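Local coordinates for chitinase (Paenibacillus sp. FPU-7, PDB 5GZT), which probably hydrolyses the beta-1,4 linkages of N-acetylglucosamine at random internal positions in chitin and chitodextrins, using glycosyl hydrolase family 18 domains, at residues H497-Y501 with Y607-Y611; I562-L567 with I597-T602; A785-T789 with Q843-K848. All blocks are in the same frame, centred on the assembly; numbering follows the deposited sequence.

How the contacts relate
Followed from the N terminus, the chain enters contact 1 at 497-501, in the loop between strand 478-481 and helix 510-519, and closes it at 607-611 on helix 602-614. Contact 2 lies wholly within that span: 562-567 meets 597-602, joining two non-adjacent strands of the antiparallel sheet inserted after barrel strand 527-532. The two contacts touch, through a K608 to E600 salt bridge and a probable H497 N to S598 OG hydrogen bond, so the insertion and the first barrel are joined where the chain re-enters the barrel. Contact 3 follows in series in the second family 18 domain, its centre about 59 Å from that of contact 1, and ties together the approaches to two neighbouring barrel strands.

Contact 1: H497-Y501 with Y607-Y611; sequences HTAVY and YKAEY
V500 is the bump of this contact, and the helix carrying Y607, K608 and Y611 supplies the hollow. Its two methyls enter separately. CG2 settles between Y607 CB and the bent chain of K608, 3.8 Å from K608 CD. CG1, swung away from V500's own backbone N (chi1 -174°), meets Y611 CB at 4.0 Å. The valine side chain points the opposite way to those of K608 and Y611, lying alongside each.

The next residue closes over the same methyl: one face of the Y501 ring rests on V500 CG1, offset toward the rim of the ring. Y501 then reaches on to Y611, whose ring plane is turned 70° from its own, with Y501 CE1 3.7 Å from Y611 CD2. The Y501 hydroxyl lies at the edge of the Y611 ring and is also linked through a water to Y607 O. That carbonyl, which already accepts the helical bond from Y611 N, receives a bond from the water at 2.7 Å.

On the other flank the bends at chi2 and chi3 bring K608 across T498 at about a right angle. Its NZ donates to T498 OG1, itself also hydrogen-bonded to T483 O, at 2.9 Å and comes within 2.7 Å of T498 O, while E600 supplies the countercharge. Were K608 replaced by alanine, the E600 carboxylate would probably lose its buried positive partner and a gap would be likely to open beside V500 CG2.

The hollow is completed by other barrel elements. V510 and V514 of helix 510-519 pack on Y611, whose hydroxyl bonds D511, and V529 of strand 527-532 lies against K608, so the 497-501 loop is wedged among two barrel helices and a strand.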
ATOM      1  N   HIS B 497      -3.136   3.709 -20.931  1.00 16.37           N
ATOM      2  CA  HIS B 497      -1.800   3.509 -20.336  1.00 17.94           C
ATOM      3  C   HIS B 497      -1.771   2.670 -19.068  1.00 18.57           C
ATOM      4  O   HIS B 497      -0.675   2.191 -18.686  1.00 16.28           O
ATOM      5  CB  HIS B 497      -1.067   4.870 -20.155  1.00 16.08           C
ATOM      6  CG  HIS B 497      -1.035   5.439 -18.780  1.00 16.18           C
ATOM      7  ND1 HIS B 497      -1.884   6.449 -18.349  1.00 18.08           N
ATOM      8  CD2 HIS B 497      -0.144   5.261 -17.786  1.00 15.17           C
ATOM      9  CE1 HIS B 497      -1.564   6.798 -17.120  1.00 15.54           C
ATOM     10  NE2 HIS B 497      -0.484   6.111 -16.772  1.00 21.45           N
ATOM     11  N   THR B 498      -2.919   2.521 -18.397  1.00 15.11           N
ATOM     12  CA  THR B 498      -2.923   1.878 -17.106  1.00 15.06           C
ATOM     13  C   THR B 498      -4.249   1.110 -16.897  1.00 17.03           C
ATOM     14  O   THR B 498      -4.732   0.953 -15.807  1.00 14.66           O
ATOM     15  CB  THR B 498      -2.536   2.815 -15.959  1.00 17.29           C
ATOM     16  OG1 THR B 498      -2.276   2.044 -14.742  1.00 15.24           O
ATOM     17  CG2 THR B 498      -3.624   3.876 -15.685  1.00 17.22           C
ATOM     18  N   ALA B 499      -4.776   0.561 -17.985  1.00 15.83           N
ATOM     19  CA  ALA B 499      -6.069  -0.138 -17.880  1.00 18.47           C
ATOM     20  C   ALA B 499      -6.031  -1.454 -17.141  1.00 19.59           C
ATOM     21  O   ALA B 499      -5.005  -2.143 -17.173  1.00 18.46           O
ATOM     22  CB  ALA B 499      -6.599  -0.376 -19.263  1.00 18.79           C
ATOM     23  N   VAL B 500      -7.149  -1.804 -16.518  1.00 17.34           N
ATOM     24  CA  VAL B 500      -7.262  -3.056 -15.818  1.00 19.51           C
ATOM     25  C   VAL B 500      -7.273  -4.249 -16.828  1.00 18.85           C
ATOM     26  O   VAL B 500      -6.620  -5.239 -16.562  1.00 19.90           O
ATOM     27  CB  VAL B 500      -8.546  -3.163 -14.987  1.00 19.37           C
ATOM     28  CG1 VAL B 500      -8.545  -4.406 -14.186  1.00 19.38           C
ATOM     29  CG2 VAL B 500      -8.694  -2.033 -14.019  1.00 21.29           C
ATOM     30  N   TYR B 501      -8.099  -4.201 -17.853  1.00 18.45           N
ATOM     31  CA  TYR B 501      -8.253  -5.272 -18.826  1.00 19.41           C
ATOM     32  C   TYR B 501      -7.835  -4.858 -20.226  1.00 22.28           C
ATOM     33  O   TYR B 501      -7.947  -3.656 -20.595  1.00 19.34           O
ATOM     34  CB  TYR B 501      -9.711  -5.843 -18.890  1.00 18.33           C
ATOM     35  CG  TYR B 501     -10.221  -6.345 -17.561  1.00 18.28           C
ATOM     36  CD1 TYR B 501      -9.858  -7.603 -17.054  1.00 18.81           C
ATOM     37  CD2 TYR B 501     -10.986  -5.510 -16.742  1.00 20.86           C
ATOM     38  CE1 TYR B 501     -10.301  -8.040 -15.805  1.00 18.60           C
ATOM     39  CE2 TYR B 501     -11.416  -5.918 -15.476  1.00 18.84           C
ATOM     40  CZ  TYR B 501     -11.053  -7.145 -14.999  1.00 18.76           C
ATOM     41  OH  TYR B 501     -11.479  -7.456 -13.764  1.00 18.18           O
ATOM     42  N   TYR B 607     -12.273  -0.754 -10.080  1.00 15.66           N
ATOM     43  CA  TYR B 607     -12.111  -1.977 -10.852  1.00 16.29           C
ATOM     44  C   TYR B 607     -10.773  -2.677 -10.621  1.00 17.80           C
ATOM     45  O   TYR B 607     -10.742  -3.914 -10.534  1.00 18.38           O
ATOM     46  CB  TYR B 607     -12.368  -1.746 -12.341  1.00 14.26           C
ATOM     47  CG  TYR B 607     -13.842  -1.754 -12.647  1.00 16.18           C
ATOM     48  CD1 TYR B 607     -14.543  -2.970 -12.695  1.00 16.07           C
ATOM     49  CD2 TYR B 607     -14.582  -0.572 -12.701  1.00 15.56           C
ATOM     50  CE1 TYR B 607     -15.882  -2.996 -12.941  1.00 15.99           C
ATOM     51  CE2 TYR B 607     -15.944  -0.595 -12.898  1.00 16.06           C
ATOM     52  CZ  TYR B 607     -16.592  -1.783 -13.071  1.00 16.99           C
ATOM     53  OH  TYR B 607     -17.955  -1.790 -13.288  1.00 15.77           O
ATOM     54  N   LYS B 608      -9.753  -1.885 -10.340  1.00 16.51           N
ATOM     55  CA  LYS B 608      -8.433  -2.351 -10.113  1.00 18.32           C
ATOM     56  C   LYS B 608      -8.304  -2.994  -8.742  1.00 17.34           C
ATOM     57  O   LYS B 608      -7.743  -4.102  -8.643  1.00 17.90           O
ATOM     58  CB  LYS B 608      -7.496  -1.209 -10.314  1.00 19.44           C
ATOM     59  CG  LYS B 608      -6.097  -1.457 -10.697  1.00 23.36           C
ATOM     60  CD  LYS B 608      -5.849  -0.531 -11.912  1.00 24.28           C
ATOM     61  CE  LYS B 608      -4.616   0.139 -11.819  1.00 24.81           C
ATOM     62  NZ  LYS B 608      -4.333   0.740 -13.158  1.00 22.06           N
ATOM     63  N   ALA B 609      -8.854  -2.354  -7.726  1.00 17.13           N
ATOM     64  CA  ALA B 609      -8.993  -2.932  -6.422  1.00 18.47           C
ATOM     65  C   ALA B 609      -9.800  -4.261  -6.476  1.00 21.32           C
ATOM     66  O   ALA B 609      -9.414  -5.261  -5.798  1.00 20.32           O
ATOM     67  CB  ALA B 609      -9.667  -1.943  -5.448  1.00 19.72           C
ATOM     68  N   GLU B 610     -10.898  -4.290  -7.215  1.00 19.89           N
ATOM     69  CA  GLU B 610     -11.647  -5.497  -7.356  1.00 22.24           C
ATOM     70  C   GLU B 610     -10.845  -6.595  -8.112  1.00 25.27           C
ATOM     71  O   GLU B 610     -10.920  -7.774  -7.768  1.00 26.09           O
ATOM     72  CB  GLU B 610     -13.056  -5.266  -7.900  1.00 25.09           C
ATOM     73  CG  GLU B 610     -13.941  -4.317  -7.088  1.00 31.52           C
ATOM     74  CD  GLU B 610     -14.217  -4.751  -5.610  1.00 33.91           C
ATOM     75  OE1 GLU B 610     -14.146  -5.965  -5.326  1.00 34.76           O
ATOM     76  OE2 GLU B 610     -14.493  -3.886  -4.710  1.00 30.23           O
ATOM     77  N   TYR B 611     -10.024  -6.243  -9.073  1.00 22.88           N
ATOM     78  CA  TYR B 611      -9.199  -7.238  -9.707  1.00 22.79           C
ATOM     79  C   TYR B 611      -8.216  -7.880  -8.707  1.00 22.98           C
ATOM     80  O   TYR B 611      -8.036  -9.066  -8.709  1.00 21.73           O
ATOM     81  CB  TYR B 611      -8.449  -6.622 -10.854  1.00 22.58           C
ATOM     82  CG  TYR B 611      -7.624  -7.548 -11.661  1.00 20.67           C
ATOM     83  CD1 TYR B 611      -6.320  -7.851 -11.302  1.00 22.92           C
ATOM     84  CD2 TYR B 611      -8.143  -8.171 -12.779  1.00 22.57           C
ATOM     85  CE1 TYR B 611      -5.561  -8.730 -12.073  1.00 22.04           C
ATOM     86  CE2 TYR B 611      -7.383  -8.985 -13.569  1.00 21.96           C
ATOM     87  CZ  TYR B 611      -6.101  -9.325 -13.157  1.00 23.92           C
ATOM     88  OH  TYR B 611      -5.317 -10.159 -13.931  1.00 20.91           O
TER
HETATM   89  O   HOH W   1     -12.356  -5.593 -11.904  1.00 22.71           O

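Contact 2: I562-L567 with I597-T602; sequences IVYSEL and ISYEDT
I562 and I597 lie on strands that run in the same direction without pairing, their CA atoms 8.4 Å apart, because strand 534-538 runs antiparallel between them. Past these residues the two chains part in character. The first turns at V563, the N-cap, into a helix whose opening bond joins L567 N to V563 O, whereas the second continues as an extended loop through Y599 and E600 to D601, the N-cap of helix 602-614. Y564 and Y599 are still near each other, with CA atoms 7.7 Å apart.

Side chains fill the interval over the middle strand. The isoleucines cross at about a right angle and meet through their CD1 methyls, 4.1 Å apart. L567 extends from the helix toward the second segment with its two methyls divided: CD2 touches I597 CG2, and CD1 lies 3.7 Å from Y599 CB. The Y599 ring reaches this place with CG set between the backbone N and the carbonyl carbon (chi1 75°). It meets Y564 edge to edge, Y599 CD2 and Y564 CE1 each near the plane of the other ring.

Y564 extends along the second segment. Its CE1 approaches E600 O at 3.4 Å, and its OH comes within 4.0 Å of D601 CA and is hydrogen-bonded to E633 of helix 633-642. D601 directs OD1 to the backbone N of S604, capping the helix that leads back into the barrel.

No hydrogen bond joins the two segments themselves. This is a buried, largely apolar contact of methyls and ring edges, with the E600 carbonyl against the Y564 ring, in what is probably the chitinase insertion domain of family 18, at its return to the barrel. Its cohesion rests on close fit, with the polar ends of Y564 and D601 directed to partners beyond it.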
ATOM      1  N   ILE B 562      -0.009  14.529 -17.751  1.00 17.29           N
ATOM      2  CA  ILE B 562      -0.666  15.561 -16.948  1.00 15.44           C
ATOM      3  C   ILE B 562      -1.121  14.917 -15.649  1.00 14.50           C
ATOM      4  O   ILE B 562      -1.806  13.919 -15.669  1.00 16.12           O
ATOM      5  CB  ILE B 562      -1.879  16.134 -17.713  1.00 16.74           C
ATOM      6  CG1 ILE B 562      -1.460  16.760 -19.004  1.00 18.55           C
ATOM      7  CG2 ILE B 562      -2.587  17.195 -16.864  1.00 17.74           C
ATOM      8  CD1 ILE B 562      -2.582  17.126 -19.966  1.00 18.26           C
ATOM      9  N   VAL B 563      -0.761  15.466 -14.493  1.00 16.22           N
ATOM     10  CA  VAL B 563      -1.006  14.856 -13.212  1.00 15.45           C
ATOM     11  C   VAL B 563      -2.514  14.958 -12.895  1.00 14.95           C
ATOM     12  O   VAL B 563      -3.246  15.829 -13.439  1.00 15.12           O
ATOM     13  CB  VAL B 563      -0.127  15.454 -12.105  1.00 18.21           C
ATOM     14  CG1 VAL B 563       1.378  15.437 -12.514  1.00 18.89           C
ATOM     15  CG2 VAL B 563      -0.559  16.888 -11.762  1.00 18.84           C
ATOM     16  N   TYR B 564      -3.029  13.976 -12.161  1.00 14.57           N
ATOM     17  CA  TYR B 564      -4.489  13.904 -11.912  1.00 14.35           C
ATOM     18  C   TYR B 564      -5.069  15.217 -11.316  1.00 15.62           C
ATOM     19  O   TYR B 564      -6.153  15.592 -11.656  1.00 16.18           O
ATOM     20  CB  TYR B 564      -4.770  12.784 -10.942  1.00 13.97           C
ATOM     21  CG  TYR B 564      -6.231  12.447 -10.715  1.00 15.12           C
ATOM     22  CD1 TYR B 564      -7.034  11.942 -11.753  1.00 13.48           C
ATOM     23  CD2 TYR B 564      -6.841  12.721  -9.485  1.00 14.01           C
ATOM     24  CE1 TYR B 564      -8.385  11.659 -11.529  1.00 14.63           C
ATOM     25  CE2 TYR B 564      -8.165  12.402  -9.252  1.00 15.18           C
ATOM     26  CZ  TYR B 564      -8.956  11.856 -10.256  1.00 14.94           C
ATOM     27  OH  TYR B 564     -10.278  11.526 -10.041  1.00 15.29           O
ATOM     28  N   SER B 565      -4.401  15.835 -10.350  1.00 15.58           N
ATOM     29  CA  SER B 565      -4.916  17.089  -9.761  1.00 16.51           C
ATOM     30  C   SER B 565      -5.176  18.158 -10.809  1.00 16.52           C
ATOM     31  O   SER B 565      -6.176  18.861 -10.733  1.00 16.43           O
ATOM     32  CB  SER B 565      -3.954  17.633  -8.718  1.00 19.81           C
ATOM     33  OG  SER B 565      -2.642  17.796  -9.255  1.00 21.18           O
ATOM     34  N   GLU B 566      -4.314  18.248 -11.814  1.00 16.31           N
ATOM     35  CA  GLU B 566      -4.493  19.209 -12.871  1.00 16.80           C
ATOM     36  C   GLU B 566      -5.668  18.803 -13.768  1.00 16.85           C
ATOM     37  O   GLU B 566      -6.428  19.655 -14.229  1.00 15.32           O
ATOM     38  CB  GLU B 566      -3.209  19.330 -13.681  1.00 18.16           C
ATOM     39  CG  GLU B 566      -3.292  20.103 -14.976  1.00 18.05           C
ATOM     40  CD  GLU B 566      -3.606  21.588 -14.789  1.00 18.76           C
ATOM     41  OE1 GLU B 566      -3.292  22.211 -13.736  1.00 21.75           O
ATOM     42  OE2 GLU B 566      -4.254  22.174 -15.709  1.00 19.24           O
ATOM     43  N   LEU B 567      -5.842  17.498 -13.990  1.00 14.42           N
ATOM     44  CA  LEU B 567      -6.999  17.036 -14.737  1.00 13.82           C
ATOM     45  C   LEU B 567      -8.295  17.391 -14.022  1.00 12.77           C
ATOM     46  O   LEU B 567      -9.232  17.845 -14.626  1.00 13.61           O
ATOM     47  CB  LEU B 567      -6.948  15.510 -15.034  1.00 14.78           C
ATOM     48  CG  LEU B 567      -5.800  14.962 -15.910  1.00 14.63           C
ATOM     49  CD1 LEU B 567      -5.887  13.425 -15.934  1.00 15.37           C
ATOM     50  CD2 LEU B 567      -5.826  15.539 -17.298  1.00 14.99           C
ATOM     51  N   ILE B 597      -6.460  11.888 -23.693  1.00 15.54           N
ATOM     52  CA  ILE B 597      -5.824  11.779 -22.384  1.00 14.76           C
ATOM     53  C   ILE B 597      -6.295  10.486 -21.774  1.00 14.54           C
ATOM     54  O   ILE B 597      -7.511  10.320 -21.511  1.00 13.77           O
ATOM     55  CB  ILE B 597      -6.230  12.971 -21.486  1.00 14.80           C
ATOM     56  CG1 ILE B 597      -5.742  14.271 -22.101  1.00 15.54           C
ATOM     57  CG2 ILE B 597      -5.666  12.797 -20.096  1.00 15.87           C
ATOM     58  CD1 ILE B 597      -6.063  15.608 -21.447  1.00 14.93           C
ATOM     59  N   SER B 598      -5.357   9.604 -21.455  1.00 14.57           N
ATOM     60  CA  SER B 598      -5.641   8.379 -20.806  1.00 14.60           C
ATOM     61  C   SER B 598      -5.283   8.536 -19.384  1.00 14.64           C
ATOM     62  O   SER B 598      -4.192   8.912 -19.126  1.00 14.21           O
ATOM     63  CB  SER B 598      -4.810   7.210 -21.395  1.00 14.48           C
ATOM     64  OG  SER B 598      -4.815   6.117 -20.513  1.00 13.52           O
ATOM     65  N   TYR B 599      -6.129   8.079 -18.463  1.00 13.56           N
ATOM     66  CA  TYR B 599      -5.902   8.335 -17.062  1.00 14.37           C
ATOM     67  C   TYR B 599      -6.586   7.282 -16.172  1.00 14.94           C
ATOM     68  O   TYR B 599      -7.132   6.279 -16.677  1.00 15.59           O
ATOM     69  CB  TYR B 599      -6.302   9.817 -16.704  1.00 13.85           C
ATOM     70  CG  TYR B 599      -7.799  10.119 -16.604  1.00 12.54           C
ATOM     71  CD1 TYR B 599      -8.564  10.288 -17.754  1.00 13.80           C
ATOM     72  CD2 TYR B 599      -8.432  10.356 -15.371  1.00 14.23           C
ATOM     73  CE1 TYR B 599      -9.904  10.544 -17.728  1.00 13.18           C
ATOM     74  CE2 TYR B 599      -9.772  10.706 -15.350  1.00 12.88           C
ATOM     75  CZ  TYR B 599     -10.489  10.788 -16.543  1.00 13.20           C
ATOM     76  OH  TYR B 599     -11.808  11.079 -16.552  1.00 12.85           O
ATOM     77  N   GLU B 600      -6.440   7.481 -14.877  1.00 15.01           N
ATOM     78  CA  GLU B 600      -6.873   6.605 -13.825  1.00 15.61           C
ATOM     79  C   GLU B 600      -7.780   7.541 -12.949  1.00 15.89           C
ATOM     80  O   GLU B 600      -7.382   8.650 -12.624  1.00 14.98           O
ATOM     81  CB  GLU B 600      -5.693   6.304 -12.970  1.00 16.22           C
ATOM     82  CG  GLU B 600      -5.955   5.322 -11.865  1.00 16.88           C
ATOM     83  CD  GLU B 600      -5.705   3.846 -12.302  1.00 18.87           C
ATOM     84  OE1 GLU B 600      -6.600   3.260 -12.916  1.00 16.79           O
ATOM     85  OE2 GLU B 600      -4.624   3.279 -12.017  1.00 19.14           O
ATOM     86  N   ASP B 601      -8.964   7.068 -12.564  1.00 16.91           N
ATOM     87  CA  ASP B 601      -9.931   7.885 -11.779  1.00 15.89           C
ATOM     88  C   ASP B 601     -10.543   6.972 -10.722  1.00 16.84           C
ATOM     89  O   ASP B 601      -9.997   5.880 -10.418  1.00 15.01           O
ATOM     90  CB  ASP B 601     -10.950   8.545 -12.727  1.00 15.22           C
ATOM     91  CG  ASP B 601     -12.043   7.607 -13.240  1.00 17.22           C
ATOM     92  OD1 ASP B 601     -11.917   6.354 -13.034  1.00 18.79           O
ATOM     93  OD2 ASP B 601     -12.998   8.126 -13.956  1.00 18.23           O
ATOM     94  N   THR B 602     -11.674   7.418 -10.162  1.00 16.66           N
ATOM     95  CA  THR B 602     -12.272   6.777  -9.101  1.00 14.75           C
ATOM     96  C   THR B 602     -12.802   5.431  -9.540  1.00 15.19           C
ATOM     97  O   THR B 602     -12.819   4.455  -8.724  1.00 15.66           O
ATOM     98  CB  THR B 602     -13.369   7.644  -8.500  1.00 14.96           C
ATOM     99  OG1 THR B 602     -14.222   8.091  -9.504  1.00 15.75           O
ATOM    100  CG2 THR B 602     -12.783   8.848  -7.814  1.00 14.40           C
TER

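Contact 3: A785-T789 with Q843-K848; sequences ATKLT and QNPSLK
N844 faces A785 and turns its amide nitrogen to the backbone of the other segment. ND2 donates to A785 O; the modelled separation of 2.5 Å is very short and its exact value doubtful. The same nitrogen is 3.1 Å from L788 O. With CG opposite the backbone N (chi1 -180°), the amide spans the gap to this loop, while its OD1 accepts from S846 OG at 2.7 Å within the type I turn N844-L847. That turn is closed by L847 N bonding to N844 O.

The backbone-to-backbone bond between the segments runs from K848 N to T789 O, 3.0 Å long and almost straight at 178°. T789 O also receives a water that donates to S846 O as well. A second water accepts from A785 N and donates to Q843 OE1 at 2.6 Å.

Beside these polar groups L847 CD2 touches A785 CB at 4.0 Å, and L847 CD1 packs beside L788 CB.

The contact joins the lead-ins to barrel strands 790-799 and 848-854. The main-chain bond stands where these strands begin to pair, and the two waters bridge polar groups around it, to which the asparagine probably adds.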
ATOM      1  N   ALA B 785     -31.256  45.985  14.215  1.00 28.25           N
ATOM      2  CA  ALA B 785     -32.283  45.016  13.922  1.00 30.15           C
ATOM      3  C   ALA B 785     -32.507  44.940  12.467  1.00 29.85           C
ATOM      4  O   ALA B 785     -33.164  44.044  12.075  1.00 29.55           O
ATOM      5  CB  ALA B 785     -33.584  45.405  14.626  1.00 29.96           C
ATOM      6  N   THR B 786     -31.985  45.894  11.661  1.00 27.05           N
ATOM      7  CA  THR B 786     -32.067  45.800  10.211  1.00 27.30           C
ATOM      8  C   THR B 786     -31.167  44.702   9.604  1.00 23.93           C
ATOM      9  O   THR B 786     -31.361  44.307   8.465  1.00 29.07           O
ATOM     10  CB  THR B 786     -31.733  47.145   9.501  1.00 29.86           C
ATOM     11  OG1 THR B 786     -30.392  47.543   9.836  1.00 29.86           O
ATOM     12  CG2 THR B 786     -32.662  48.208   9.950  1.00 34.63           C
ATOM     13  N   LYS B 787     -30.155  44.284  10.338  1.00 23.62           N
ATOM     14  CA  LYS B 787     -29.212  43.291   9.908  1.00 26.48           C
ATOM     15  C   LYS B 787     -29.507  41.903  10.463  1.00 28.76           C
ATOM     16  O   LYS B 787     -29.019  40.961   9.920  1.00 31.08           O
ATOM     17  CB  LYS B 787     -27.835  43.694  10.296  1.00 30.98           C
ATOM     18  CG  LYS B 787     -27.324  44.833   9.364  1.00 36.70           C
ATOM     19  CD  LYS B 787     -25.879  45.216   9.626  1.00 40.17           C
ATOM     20  CE  LYS B 787     -25.429  46.313   8.673  1.00 46.23           C
ATOM     21  NZ  LYS B 787     -26.402  47.421   8.799  1.00 54.41           N
ATOM     22  N   LEU B 788     -30.333  41.796  11.500  1.00 25.71           N
ATOM     23  CA  LEU B 788     -30.809  40.498  12.003  1.00 23.51           C
ATOM     24  C   LEU B 788     -32.172  40.135  11.494  1.00 22.65           C
ATOM     25  O   LEU B 788     -33.049  41.004  11.297  1.00 23.15           O
ATOM     26  CB  LEU B 788     -30.793  40.480  13.551  1.00 20.42           C
ATOM     27  CG  LEU B 788     -29.523  40.926  14.205  1.00 20.80           C
ATOM     28  CD1 LEU B 788     -29.595  40.894  15.677  1.00 22.28           C
ATOM     29  CD2 LEU B 788     -28.408  39.981  13.766  1.00 23.09           C
ATOM     30  N   THR B 789     -32.401  38.840  11.255  1.00 19.95           N
ATOM     31  CA  THR B 789     -33.778  38.372  11.116  1.00 17.57           C
ATOM     32  C   THR B 789     -34.244  37.822  12.443  1.00 16.28           C
ATOM     33  O   THR B 789     -35.468  37.703  12.688  1.00 18.74           O
ATOM     34  CB  THR B 789     -33.895  37.259  10.062  1.00 17.25           C
ATOM     35  OG1 THR B 789     -33.173  36.116  10.491  1.00 15.58           O
ATOM     36  CG2 THR B 789     -33.327  37.813   8.669  1.00 20.30           C
ATOM     37  N   GLN B 843     -38.653  48.969  14.849  1.00 55.12           N
ATOM     38  CA  GLN B 843     -37.837  49.221  13.632  1.00 58.12           C
ATOM     39  C   GLN B 843     -37.309  48.022  12.812  1.00 63.49           C
ATOM     40  O   GLN B 843     -36.484  48.204  11.872  1.00 54.12           O
ATOM     41  CB  GLN B 843     -36.612  50.027  14.003  1.00 66.90           C
ATOM     42  CG  GLN B 843     -35.507  49.260  14.735  1.00 60.59           C
ATOM     43  CD  GLN B 843     -34.945  50.054  15.928  1.00 54.74           C
ATOM     44  OE1 GLN B 843     -33.839  49.828  16.363  1.00 45.54           O
ATOM     45  NE2 GLN B 843     -35.744  50.952  16.480  1.00 56.84           N
ATOM     46  N   ASN B 844     -37.706  46.807  13.174  1.00 43.19           N
ATOM     47  CA  ASN B 844     -37.747  45.804  12.160  1.00 39.15           C
ATOM     48  C   ASN B 844     -38.957  44.978  12.504  1.00 33.81           C
ATOM     49  O   ASN B 844     -38.855  44.104  13.364  1.00 27.82           O
ATOM     50  CB  ASN B 844     -36.437  45.024  12.147  1.00 42.73           C
ATOM     51  CG  ASN B 844     -36.377  43.899  11.069  1.00 40.88           C
ATOM     52  OD1 ASN B 844     -37.289  43.726  10.220  1.00 38.90           O
ATOM     53  ND2 ASN B 844     -35.273  43.113  11.129  1.00 36.18           N
ATOM     54  N   PRO B 845     -40.136  45.312  11.939  1.00 28.08           N
ATOM     55  CA  PRO B 845     -41.324  44.551  12.303  1.00 28.98           C
ATOM     56  C   PRO B 845     -41.317  43.072  11.897  1.00 27.15           C
ATOM     57  O   PRO B 845     -42.182  42.340  12.351  1.00 28.08           O
ATOM     58  CB  PRO B 845     -42.442  45.287  11.551  1.00 31.53           C
ATOM     59  CG  PRO B 845     -41.911  46.681  11.408  1.00 32.09           C
ATOM     60  CD  PRO B 845     -40.490  46.415  11.019  1.00 32.80           C
ATOM     61  N   SER B 846     -40.439  42.689  10.970  1.00 26.51           N
ATOM     62  CA  SER B 846     -40.249  41.269  10.633  1.00 28.81           C
ATOM     63  C   SER B 846     -39.247  40.541  11.597  1.00 24.88           C
ATOM     64  O   SER B 846     -39.146  39.296  11.573  1.00 23.61           O
ATOM     65  CB  SER B 846     -39.861  41.179   9.143  1.00 28.31           C
ATOM     66  OG  SER B 846     -38.540  41.605   9.004  1.00 33.08           O
ATOM     67  N   LEU B 847     -38.538  41.266  12.474  1.00 19.96           N
ATOM     68  CA  LEU B 847     -37.644  40.621  13.425  1.00 20.32           C
ATOM     69  C   LEU B 847     -38.378  39.578  14.270  1.00 18.64           C
ATOM     70  O   LEU B 847     -39.464  39.859  14.722  1.00 20.53           O
ATOM     71  CB  LEU B 847     -37.054  41.655  14.340  1.00 21.52           C
ATOM     72  CG  LEU B 847     -36.076  41.188  15.404  1.00 21.50           C
ATOM     73  CD1 LEU B 847     -34.820  40.559  14.804  1.00 22.40           C
ATOM     74  CD2 LEU B 847     -35.674  42.370  16.219  1.00 21.62           C
ATOM     75  N   LYS B 848     -37.787  38.417  14.454  1.00 17.99           N
ATOM     76  CA  LYS B 848     -38.199  37.424  15.448  1.00 18.89           C
ATOM     77  C   LYS B 848     -37.253  37.367  16.622  1.00 18.16           C
ATOM     78  O   LYS B 848     -36.050  37.236  16.462  1.00 18.20           O
ATOM     79  CB  LYS B 848     -38.420  36.056  14.742  1.00 22.43           C
ATOM     80  CG  LYS B 848     -39.579  36.253  13.712  1.00 26.79           C
ATOM     81  CD  LYS B 848     -39.921  35.066  12.886  1.00 39.86           C
ATOM     82  CE  LYS B 848     -41.417  35.047  12.438  1.00 45.53           C
ATOM     83  NZ  LYS B 848     -42.019  33.673  12.753  1.00 41.88           N
TER
HETATM   84  O   HOH W   2     -31.621  48.691  15.709  1.00 40.50           O
HETATM   85  O   HOH W   3     -37.396  37.736  10.770  1.00 25.33           O